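Local coordinates for protein necrotic enteritis toxin B (Clostridium perfringens, PDB 4I0N) that probably assembles into beta-barrel pores in target cell membranes, as a secreted toxin of the leukocidin/hemolysin family with an alpha-hemolysin fold, at residues Ile16-Ser29 against Thr40-Asp52. Residues are numbered along the deposited sequence; the frame is centred on the assembly and turned at random.
Sequences IKENGKEAIKYTSS and TLSGTFIEDPHSD
Tyr26 and Glu47 meet because both first torsions, chi1 -59° and -64°, set CG opposite the carbonyl carbon on one face of the sheet, which brings Glu47 CG to 3.7 Å from Tyr26 CE2. A bend at the next torsion of Glu47 then turns its carboxylate, and the ring and the carboxylate end up steeply inclined, their planes 72° apart. His283 gathers this face together: its ring stacks on Tyr26, its edge-to-face partner is Phe45, and its NE2 is hydrogen-bonded to Glu47 OE2.

Beneath these side chains the two strands run antiparallel, with hydrogen-bonded pairs at Ile24-Glu47, Tyr26-Phe45 and Ser28-Gly43. Each pair exchanges two backbone bonds; Glu47 N reaches Ile24 O at 2.9 Å and almost straight, whereas Phe45 N to Tyr26 O is more bent. On the other face, Thr27 and Thr44 lie side by side and the extended Lys25 passes Thr44 CG2 with its CD at 4.0 Å. Further along this face Ile46 CG2 packs against both Ala23 CB and Ile16 CD1, the latter coming from the adjacent strand 14-18.

Beyond the paired region the chain turns back at Asp48-Ser51, where Asp48 OD1 accepts the bond from His50 N at 2.9 Å, from above the carboxylate plane: an Asx turn. The His50 ring lies against Lys21, whose CB sits over one face, 4.1 Å from the centroid, in a CH-pi contact. At the ring edge, water 1 lies 2.6 Å from His50 NE2 and accepts from Glu22 N. Asp48 OD2, bonded to Tyr120 OH and Gly123 N, joins the turn to the end of strand 113-120 and the loop after it.

The whole illustrates how a beta hairpin, 21-34 with 37-47, is built into the antiparallel sheet of the alpha-hemolysin fold.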
loop_
_atom_site.group_PDB
_atom_site.type_symbol
_atom_site.label_atom_id
_atom_site.label_comp_id
_atom_site.label_asym_id
_atom_site.label_seq_id
_atom_site.Cartn_x
_atom_site.Cartn_y
_atom_site.Cartn_z
ATOM N N ILE A 16 20.374 23.134 0.717
ATOM C CA ILE A 16 18.991 23.581 0.752
ATOM C C ILE A 16 18.916 24.825 1.630
ATOM O O ILE A 16 19.668 24.952 2.592
ATOM C CB ILE A 16 18.030 22.475 1.267
ATOM C CG1 ILE A 16 18.459 21.979 2.652
ATOM C CG2 ILE A 16 17.982 21.338 0.272
ATOM C CD1 ILE A 16 17.499 21.005 3.328
ATOM N N LYS A 17 18.025 25.748 1.273
ATOM C CA LYS A 17 17.939 27.043 1.940
ATOM C C LYS A 17 16.489 27.357 2.335
ATOM O O LYS A 17 15.551 27.007 1.613
ATOM C CB LYS A 17 18.528 28.140 1.033
ATOM C CG LYS A 17 18.686 29.510 1.697
ATOM N N GLU A 18 16.314 27.989 3.496
ATOM C CA GLU A 18 14.992 28.401 3.976
ATOM C C GLU A 18 15.153 29.405 5.096
ATOM O O GLU A 18 15.804 29.117 6.103
ATOM C CB GLU A 18 14.171 27.195 4.466
ATOM N N ASN A 19 14.574 30.592 4.899
ATOM C CA ASN A 19 14.619 31.687 5.875
ATOM C C ASN A 19 16.040 32.093 6.341
ATOM O O ASN A 19 16.274 32.339 7.536
ATOM C CB ASN A 19 13.691 31.381 7.063
ATOM N N GLY A 20 16.981 32.167 5.393
ATOM C CA GLY A 20 18.367 32.557 5.689
ATOM C C GLY A 20 19.200 31.481 6.383
ATOM O O GLY A 20 20.312 31.746 6.851
ATOM N N LYS A 21 18.650 30.277 6.483
ATOM C CA LYS A 21 19.370 29.136 7.070
ATOM C C LYS A 21 19.587 28.077 6.001
ATOM O O LYS A 21 18.756 27.921 5.094
ATOM C CB LYS A 21 18.604 28.546 8.259
ATOM C CG LYS A 21 18.342 29.550 9.361
ATOM C CD LYS A 21 17.908 28.907 10.644
ATOM C CE LYS A 21 17.769 29.980 11.721
ATOM N NZ LYS A 21 18.319 29.494 13.014
ATOM N N GLU A 22 20.699 27.351 6.099
ATOM C CA GLU A 22 21.003 26.305 5.122
ATOM C C GLU A 22 21.321 24.940 5.758
ATOM O O GLU A 22 21.744 24.854 6.908
ATOM C CB GLU A 22 22.129 26.754 4.181
ATOM C CG GLU A 22 21.785 28.017 3.377
ATOM C CD GLU A 22 22.914 28.498 2.479
ATOM O OE1 GLU A 22 24.078 28.550 2.939
ATOM O OE2 GLU A 22 22.636 28.825 1.300
ATOM N N ALA A 23 21.055 23.880 5.003
ATOM C CA ALA A 23 21.421 22.518 5.379
ATOM C C ALA A 23 21.862 21.798 4.109
ATOM O O ALA A 23 21.836 22.380 3.031
ATOM C CB ALA A 23 20.234 21.806 6.026
ATOM N N ILE A 24 22.265 20.539 4.237
ATOM C CA ILE A 24 22.749 19.771 3.090
ATOM C C ILE A 24 21.858 18.544 2.961
ATOM O O ILE A 24 21.588 17.877 3.958
ATOM C CB ILE A 24 24.206 19.298 3.298
ATOM C CG1 ILE A 24 25.118 20.491 3.631
ATOM C CG2 ILE A 24 24.707 18.535 2.047
ATOM C CD1 ILE A 24 26.485 20.094 4.218
ATOM N N LYS A 25 21.410 18.258 1.745
ATOM C CA LYS A 25 20.624 17.063 1.502
ATOM C C LYS A 25 21.353 16.082 0.581
ATOM O O LYS A 25 22.150 16.486 -0.265
ATOM C CB LYS A 25 19.233 17.402 0.944
ATOM C CG LYS A 25 19.226 17.959 -0.463
ATOM C CD LYS A 25 17.823 17.926 -1.089
ATOM C CE LYS A 25 17.812 18.776 -2.365
ATOM N NZ LYS A 25 16.502 18.791 -3.099
ATOM N N TYR A 26 21.030 14.803 0.748
ATOM C CA TYR A 26 21.618 13.705 -0.031
ATOM C C TYR A 26 20.477 12.789 -0.412
ATOM O O TYR A 26 19.590 12.557 0.409
ATOM C CB TYR A 26 22.583 12.880 0.827
ATOM C CG TYR A 26 23.717 13.672 1.396
ATOM C CD1 TYR A 26 24.945 13.732 0.737
ATOM C CD2 TYR A 26 23.561 14.389 2.584
ATOM C CE1 TYR A 26 26.004 14.477 1.269
ATOM C CE2 TYR A 26 24.615 15.142 3.110
ATOM C CZ TYR A 26 25.823 15.171 2.443
ATOM O OH TYR A 26 26.867 15.896 2.953
ATOM N N THR A 27 20.515 12.232 -1.618
ATOM C CA THR A 27 19.463 11.310 -2.039
ATOM C C THR A 27 20.002 9.929 -2.377
ATOM O O THR A 27 21.159 9.774 -2.786
ATOM C CB THR A 27 18.665 11.847 -3.246
ATOM O OG1 THR A 27 19.564 12.154 -4.314
ATOM C CG2 THR A 27 17.890 13.095 -2.862
ATOM N N SER A 28 19.162 8.918 -2.172
ATOM C CA SER A 28 19.518 7.545 -2.532
ATOM C C SER A 28 18.249 6.782 -2.788
ATOM O O SER A 28 17.174 7.194 -2.350
ATOM C CB SER A 28 20.357 6.887 -1.422
ATOM O OG SER A 28 20.830 5.628 -1.858
ATOM N N SER A 29 18.348 5.688 -3.527
ATOM C CA SER A 29 17.191 4.823 -3.736
ATOM C C SER A 29 17.675 3.412 -4.005
ATOM O O SER A 29 18.781 3.218 -4.560
ATOM C CB SER A 29 16.365 5.318 -4.941
ATOM O OG SER A 29 15.208 4.505 -5.166
ATOM N N THR A 40 10.214 -0.027 -4.107
ATOM C CA THR A 40 11.289 0.935 -4.312
ATOM C C THR A 40 11.266 1.883 -3.134
ATOM O O THR A 40 10.239 2.519 -2.872
ATOM C CB THR A 40 11.090 1.731 -5.618
ATOM O OG1 THR A 40 11.215 0.839 -6.737
ATOM C CG2 THR A 40 12.156 2.847 -5.753
ATOM N N LEU A 41 12.386 1.964 -2.426
ATOM C CA LEU A 41 12.496 2.851 -1.259
ATOM C C LEU A 41 13.520 3.930 -1.579
ATOM O O LEU A 41 14.697 3.626 -1.841
ATOM C CB LEU A 41 12.906 2.069 0.005
ATOM C CG LEU A 41 12.820 2.862 1.315
ATOM C CD1 LEU A 41 11.371 3.260 1.637
ATOM C CD2 LEU A 41 13.392 2.046 2.452
ATOM N N SER A 42 13.065 5.183 -1.596
ATOM C CA SER A 42 13.931 6.314 -1.930
ATOM C C SER A 42 14.037 7.198 -0.715
ATOM O O SER A 42 13.080 7.330 0.057
ATOM C CB SER A 42 13.372 7.138 -3.099
ATOM O OG SER A 42 13.176 6.283 -4.210
ATOM N N GLY A 43 15.200 7.819 -0.556
ATOM C CA GLY A 43 15.458 8.610 0.646
ATOM C C GLY A 43 16.051 9.961 0.335
ATOM O O GLY A 43 16.834 10.110 -0.617
ATOM N N THR A 44 15.657 10.947 1.137
ATOM C CA THR A 44 16.361 12.223 1.176
ATOM C C THR A 44 16.875 12.403 2.600
ATOM O O THR A 44 16.084 12.595 3.525
ATOM C CB THR A 44 15.425 13.381 0.820
ATOM O OG1 THR A 44 14.775 13.079 -0.421
ATOM C CG2 THR A 44 16.229 14.672 0.693
ATOM N N PHE A 45 18.191 12.309 2.768
ATOM C CA PHE A 45 18.827 12.500 4.076
ATOM C C PHE A 45 19.160 13.956 4.222
ATOM O O PHE A 45 19.670 14.571 3.268
ATOM C CB PHE A 45 20.153 11.714 4.156
ATOM C CG PHE A 45 20.000 10.205 4.105
ATOM C CD1 PHE A 45 19.966 9.452 5.279
ATOM C CD2 PHE A 45 19.940 9.539 2.875
ATOM C CE1 PHE A 45 19.843 8.063 5.229
ATOM C CE2 PHE A 45 19.829 8.136 2.823
ATOM C CZ PHE A 45 19.783 7.407 4.000
ATOM N N ILE A 46 18.915 14.509 5.407
ATOM C CA ILE A 46 19.267 15.902 5.662
ATOM C C ILE A 46 20.292 15.936 6.777
ATOM O O ILE A 46 20.105 15.299 7.814
ATOM C CB ILE A 46 18.042 16.780 6.064
ATOM C CG1 ILE A 46 16.939 16.728 4.999
ATOM C CG2 ILE A 46 18.453 18.227 6.282
ATOM C CD1 ILE A 46 15.751 15.938 5.444
ATOM N N GLU A 47 21.386 16.646 6.531
ATOM C CA GLU A 47 22.382 16.940 7.550
ATOM C C GLU A 47 22.196 18.427 7.801
ATOM O O GLU A 47 22.643 19.268 7.000
ATOM C CB GLU A 47 23.808 16.644 7.060
ATOM C CG GLU A 47 24.080 15.174 6.748
ATOM C CD GLU A 47 24.096 14.274 7.986
ATOM O OE1 GLU A 47 24.156 14.787 9.133
ATOM O OE2 GLU A 47 24.085 13.045 7.798
ATOM N N ASP A 48 21.515 18.718 8.909
ATOM C CA ASP A 48 21.058 20.054 9.257
ATOM C C ASP A 48 21.826 20.551 10.488
ATOM O O ASP A 48 21.648 20.013 11.584
ATOM C CB ASP A 48 19.545 19.986 9.533
ATOM C CG ASP A 48 18.900 21.351 9.727
ATOM O OD1 ASP A 48 19.608 22.373 9.782
ATOM O OD2 ASP A 48 17.639 21.394 9.814
ATOM N N PRO A 49 22.685 21.581 10.315
ATOM C CA PRO A 49 23.424 22.208 11.434
ATOM C C PRO A 49 22.519 22.951 12.416
ATOM O O PRO A 49 22.991 23.398 13.471
ATOM C CB PRO A 49 24.348 23.230 10.742
ATOM C CG PRO A 49 24.208 23.005 9.259
ATOM C CD PRO A 49 22.919 22.267 9.036
ATOM N N HIS A 50 21.246 23.102 12.049
ATOM C CA HIS A 50 20.261 23.854 12.838
ATOM C C HIS A 50 19.270 22.943 13.572
ATOM O O HIS A 50 18.359 23.418 14.238
ATOM C CB HIS A 50 19.527 24.825 11.910
ATOM C CG HIS A 50 20.460 25.681 11.108
ATOM N ND1 HIS A 50 21.168 26.725 11.661
ATOM C CD2 HIS A 50 20.852 25.607 9.811
ATOM C CE1 HIS A 50 21.935 27.278 10.737
ATOM N NE2 HIS A 50 21.767 26.615 9.607
ATOM N N SER A 51 19.475 21.638 13.456
ATOM C CA SER A 51 18.669 20.660 14.190
ATOM C C SER A 51 19.543 19.829 15.128
ATOM O O SER A 51 20.699 19.572 14.825
ATOM C CB SER A 51 17.935 19.751 13.210
ATOM O OG SER A 51 17.224 18.735 13.903
ATOM N N ASP A 52 18.998 19.375 16.255
ATOM C CA ASP A 52 19.801 18.518 17.134
ATOM C C ASP A 52 19.661 17.009 16.863
ATOM O O ASP A 52 20.323 16.196 17.515
ATOM C CB ASP A 52 19.628 18.873 18.626
ATOM C CG ASP A 52 18.179 18.892 19.064
ATOM O OD1 ASP A 52 17.398 18.067 18.567
ATOM O OD2 ASP A 52 17.825 19.749 19.915
HETATM O O HOH W 1 22.964 28.174 7.832
#